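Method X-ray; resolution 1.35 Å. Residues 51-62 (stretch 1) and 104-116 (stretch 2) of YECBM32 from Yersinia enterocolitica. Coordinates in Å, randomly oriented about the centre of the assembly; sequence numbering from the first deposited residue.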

# COMPACT_ATOMS: atom_id res chain seq x y z
N ASP A 51 -13.93 6.84 -1.54
CA ASP A 51 -15.21 7.55 -1.35
C ASP A 51 -16.41 6.75 -1.88
O ASP A 51 -17.52 6.80 -1.35
CB ASP A 51 -15.11 8.94 -1.99
CG ASP A 51 -14.92 8.89 -3.51
OD1 ASP A 51 -13.95 8.25 -4.01
OD2 ASP A 51 -15.73 9.50 -4.27
N LYS A 52 -16.18 5.97 -2.95
CA LYS A 52 -17.20 5.10 -3.50
C LYS A 52 -16.56 3.93 -4.24
O LYS A 52 -15.37 3.98 -4.58
CB LYS A 52 -18.07 5.85 -4.53
CG LYS A 52 -17.27 6.50 -5.61
CD LYS A 52 -18.12 7.23 -6.68
CE LYS A 52 -17.13 8.04 -7.49
NZ LYS A 52 -16.53 7.26 -8.63
N GLU A 53 -17.37 2.92 -4.51
CA GLU A 53 -16.96 1.86 -5.42
C GLU A 53 -16.64 2.46 -6.78
O GLU A 53 -17.41 3.24 -7.36
CB GLU A 53 -18.01 0.76 -5.65
CG GLU A 53 -18.53 -0.03 -4.51
CD GLU A 53 -19.52 -1.09 -4.94
OE1 GLU A 53 -20.03 -1.73 -4.03
OE2 GLU A 53 -19.88 -1.27 -6.15
N GLN A 54 -15.47 2.11 -7.31
CA GLN A 54 -15.02 2.66 -8.55
C GLN A 54 -13.93 1.80 -9.19
O GLN A 54 -13.40 0.88 -8.56
CB GLN A 54 -14.51 4.06 -8.35
CG GLN A 54 -13.28 4.14 -7.43
CD GLN A 54 -13.03 5.56 -6.98
OE1 GLN A 54 -12.43 6.34 -7.73
NE2 GLN A 54 -13.51 5.90 -5.79
N SER A 55 -13.59 2.10 -10.44
CA SER A 55 -12.61 1.35 -11.19
C SER A 55 -11.23 1.69 -10.70
O SER A 55 -10.91 2.86 -10.46
CB SER A 55 -12.73 1.66 -12.66
OG SER A 55 -14.05 1.31 -13.08
N ILE A 56 -10.44 0.63 -10.50
CA ILE A 56 -9.06 0.73 -10.01
C ILE A 56 -8.15 0.15 -11.08
O ILE A 56 -8.34 -1.01 -11.50
CB ILE A 56 -8.85 -0.11 -8.72
CG1 ILE A 56 -9.98 0.03 -7.73
CG2 ILE A 56 -7.48 0.11 -8.18
CD1 ILE A 56 -10.05 1.31 -7.22
N GLU A 57 -7.17 0.93 -11.49
CA GLU A 57 -6.24 0.51 -12.53
C GLU A 57 -4.79 0.54 -12.12
O GLU A 57 -3.97 -0.11 -12.78
CB GLU A 57 -6.42 1.31 -13.79
CG GLU A 57 -6.14 2.74 -13.77
CD GLU A 57 -6.24 3.32 -15.16
OE1 GLU A 57 -7.38 3.24 -15.71
OE2 GLU A 57 -5.19 3.78 -15.73
N ASN A 58 -4.43 1.27 -11.05
CA ASN A 58 -3.05 1.20 -10.58
C ASN A 58 -2.97 1.55 -9.10
O ASN A 58 -3.91 2.13 -8.56
CB ASN A 58 -2.08 2.03 -11.42
CG ASN A 58 -2.11 3.47 -11.17
OD1 ASN A 58 -2.01 3.91 -10.03
ND2 ASN A 58 -2.22 4.26 -12.25
N ILE A 59 -1.87 1.16 -8.49
CA ILE A 59 -1.54 1.57 -7.13
C ILE A 59 -0.10 2.07 -7.15
O ILE A 59 0.80 1.38 -7.59
CB ILE A 59 -1.70 0.40 -6.15
CG1 ILE A 59 -3.16 -0.05 -6.06
CG2 ILE A 59 -1.13 0.78 -4.80
CD1 ILE A 59 -3.39 -1.50 -5.54
N LEU A 60 0.10 3.27 -6.63
CA LEU A 60 1.43 3.82 -6.36
C LEU A 60 1.80 3.43 -4.92
O LEU A 60 1.06 3.72 -4.00
CB LEU A 60 1.41 5.34 -6.50
CG LEU A 60 2.69 6.05 -6.00
CD1 LEU A 60 3.87 5.81 -6.90
CD2 LEU A 60 2.46 7.55 -5.85
N ILE A 61 2.95 2.80 -4.75
CA ILE A 61 3.49 2.45 -3.44
C ILE A 61 4.87 3.05 -3.28
O ILE A 61 5.73 2.95 -4.16
CB ILE A 61 3.43 0.92 -3.17
CG1 ILE A 61 3.81 0.66 -1.72
CG2 ILE A 61 4.28 0.12 -4.15
CD1 ILE A 61 3.59 -0.77 -1.27
N VAL A 62 5.06 3.73 -2.15
CA VAL A 62 6.30 4.41 -1.80
C VAL A 62 6.76 3.83 -0.45
O VAL A 62 6.45 4.36 0.60
CB VAL A 62 6.10 5.93 -1.75
CG1 VAL A 62 7.46 6.63 -1.52
CG2 VAL A 62 5.38 6.45 -3.02
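Stretch 2 104-116: TFTPVTAKYIKLD

Stretch 1 is largely extended through to Val 62, after a corner at Asp 51 and Lys 52, with Glu 57 (phi/psi -123/-18°) a local departure. Stretch 2 comes past it in shorter pieces, with corners at Thr 106 and Lys 111. Its middle piece, Pro 107 to Ala 110, runs antiparallel to the long strand, at 156° between N-to-C directions and 4.5 Å at closest approach of the axes. After Lys 111 the chain leaves this pairing: Tyr 112 to Asp 116 runs at 58° to the long strand, its axis no nearer than 9.6 Å, so only side chains can bridge the gap.

Two reciprocal pairs of hydrogen bonds fix the register. Gln 54 N donates to Ala 110 O and Ala 110 N to Gln 54 O, both at 3.0 Å; Ile 56 N reaches Val 108 O at 2.7 Å, and Val 108 N returns to Ile 56 O at 3.1 Å. Between them lies the non-hydrogen-bonded pair Ser 55 and Thr 109, with CA atoms 4.5 Å apart. At the corner beyond, one water donates to both Glu 57 O and Phe 105 O, each at 2.7 Å, linking backbones that do not bond directly there.

Alternation then sorts the side chains. On the face that carries Ser 55 and Thr 109, both exposed, water 1 joins Ser 55 OG (2.9 Å) to Thr 109 OG1 (2.8 Å). Ile 56, Val 108 and Ala 110 share the other face: Ile 56 CB lies 4.0 Å from Val 108 CG2, and its CG1 4.0 Å from Ala 110 CB. The Phe 105 ring extends this apolar patch, CZ standing 3.8 Å from Ile 56 CG2 and CE2 3.9 Å from Ile 59 CD1. That same CD1 meets Ile 113 CG2 at 4.1 Å, and Ile 61 CD1 meets Leu 115 CD2 at 4.0 Å. The rule is simple: backbone bonds set the register, and apolar side chains continue the contact where the strands diverge.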

# COMPACT_ATOMS: atom_id res chain seq x y z
N THR A 104 0.48 -2.18 -11.68
CA THR A 104 -0.68 -2.27 -12.59
C THR A 104 -1.20 -3.69 -12.66
O THR A 104 -0.51 -4.63 -12.31
CB THR A 104 -0.35 -1.74 -13.99
OG1 THR A 104 0.68 -2.54 -14.57
CG2 THR A 104 0.16 -0.33 -13.96
N PHE A 105 -2.42 -3.84 -13.16
CA PHE A 105 -3.16 -5.07 -13.07
C PHE A 105 -4.43 -4.88 -13.88
O PHE A 105 -4.83 -3.76 -14.22
CB PHE A 105 -3.51 -5.42 -11.61
CG PHE A 105 -3.88 -4.21 -10.79
CD1 PHE A 105 -5.14 -3.68 -10.84
CD2 PHE A 105 -2.93 -3.58 -10.01
CE1 PHE A 105 -5.47 -2.54 -10.09
CE2 PHE A 105 -3.22 -2.47 -9.30
CZ PHE A 105 -4.50 -1.93 -9.33
N THR A 106 -5.06 -5.99 -14.22
CA THR A 106 -6.39 -5.96 -14.86
C THR A 106 -7.30 -5.08 -13.99
O THR A 106 -7.44 -5.36 -12.77
CB THR A 106 -6.96 -7.36 -14.90
OG1 THR A 106 -6.25 -8.15 -15.87
CG2 THR A 106 -8.40 -7.32 -15.37
N PRO A 107 -7.93 -4.06 -14.55
CA PRO A 107 -8.78 -3.22 -13.72
C PRO A 107 -9.91 -3.95 -13.06
O PRO A 107 -10.52 -4.84 -13.62
CB PRO A 107 -9.28 -2.15 -14.69
CG PRO A 107 -8.19 -2.10 -15.74
CD PRO A 107 -7.71 -3.47 -15.89
N VAL A 108 -10.18 -3.52 -11.82
CA VAL A 108 -11.24 -4.06 -10.98
C VAL A 108 -12.10 -2.92 -10.46
O VAL A 108 -11.73 -1.76 -10.54
CB VAL A 108 -10.67 -4.87 -9.78
CG1 VAL A 108 -9.76 -5.99 -10.27
CG2 VAL A 108 -9.94 -3.99 -8.80
N THR A 109 -13.28 -3.27 -9.94
CA THR A 109 -14.11 -2.36 -9.20
C THR A 109 -13.94 -2.64 -7.73
O THR A 109 -14.02 -3.79 -7.27
CB THR A 109 -15.56 -2.57 -9.63
OG1 THR A 109 -15.70 -2.10 -10.98
CG2 THR A 109 -16.51 -1.77 -8.76
N ALA A 110 -13.70 -1.58 -6.95
CA ALA A 110 -13.52 -1.75 -5.51
C ALA A 110 -13.89 -0.47 -4.76
O ALA A 110 -13.75 0.62 -5.30
CB ALA A 110 -12.09 -2.15 -5.17
N LYS A 111 -14.32 -0.65 -3.50
CA LYS A 111 -14.39 0.45 -2.53
C LYS A 111 -13.25 0.38 -1.52
O LYS A 111 -12.91 1.37 -0.94
CB LYS A 111 -15.73 0.44 -1.80
CG LYS A 111 -15.94 1.58 -0.84
CD LYS A 111 -17.38 1.57 -0.38
CE LYS A 111 -17.63 2.54 0.73
NZ LYS A 111 -19.06 2.43 1.16
N TYR A 112 -12.66 -0.80 -1.33
CA TYR A 112 -11.61 -1.01 -0.35
C TYR A 112 -10.43 -1.71 -1.00
O TYR A 112 -10.59 -2.67 -1.79
CB TYR A 112 -12.04 -1.87 0.81
CG TYR A 112 -13.27 -1.37 1.54
CD1 TYR A 112 -13.17 -0.57 2.67
CD2 TYR A 112 -14.54 -1.75 1.15
CE1 TYR A 112 -14.31 -0.13 3.32
CE2 TYR A 112 -15.67 -1.32 1.83
CZ TYR A 112 -15.54 -0.51 2.92
OH TYR A 112 -16.68 -0.07 3.60
N ILE A 113 -9.24 -1.25 -0.63
CA ILE A 113 -7.99 -1.90 -1.00
C ILE A 113 -7.28 -2.23 0.29
O ILE A 113 -7.06 -1.34 1.10
CB ILE A 113 -7.11 -1.00 -1.92
CG1 ILE A 113 -7.84 -0.70 -3.26
CG2 ILE A 113 -5.72 -1.62 -2.13
CD1 ILE A 113 -7.87 -1.87 -4.20
N LYS A 114 -6.83 -3.46 0.45
CA LYS A 114 -6.12 -3.88 1.67
C LYS A 114 -4.79 -4.46 1.30
O LYS A 114 -4.73 -5.34 0.45
CB LYS A 114 -6.97 -4.84 2.48
CG LYS A 114 -6.29 -5.27 3.81
CD LYS A 114 -7.27 -6.06 4.69
CE LYS A 114 -7.62 -7.46 4.23
NZ LYS A 114 -6.79 -8.54 4.87
N LEU A 115 -3.73 -4.01 1.95
CA LEU A 115 -2.42 -4.61 1.84
C LEU A 115 -2.16 -5.42 3.09
O LEU A 115 -2.25 -4.88 4.20
CB LEU A 115 -1.30 -3.58 1.67
CG LEU A 115 -1.11 -3.03 0.26
CD1 LEU A 115 -2.26 -2.19 -0.12
CD2 LEU A 115 0.15 -2.20 0.20
N ASP A 116 -1.89 -6.71 2.92
CA ASP A 116 -1.42 -7.55 4.01
C ASP A 116 0.10 -7.55 3.86
O ASP A 116 0.63 -7.83 2.77
CB ASP A 116 -1.96 -8.97 3.91
CG ASP A 116 -3.47 -9.07 4.05
OD1 ASP A 116 -4.16 -8.08 4.49
OD2 ASP A 116 -4.06 -10.14 3.70
O HOH W 1 -16.28 0.59 -11.29
O HOH W 2 -4.13 -1.33 -15.16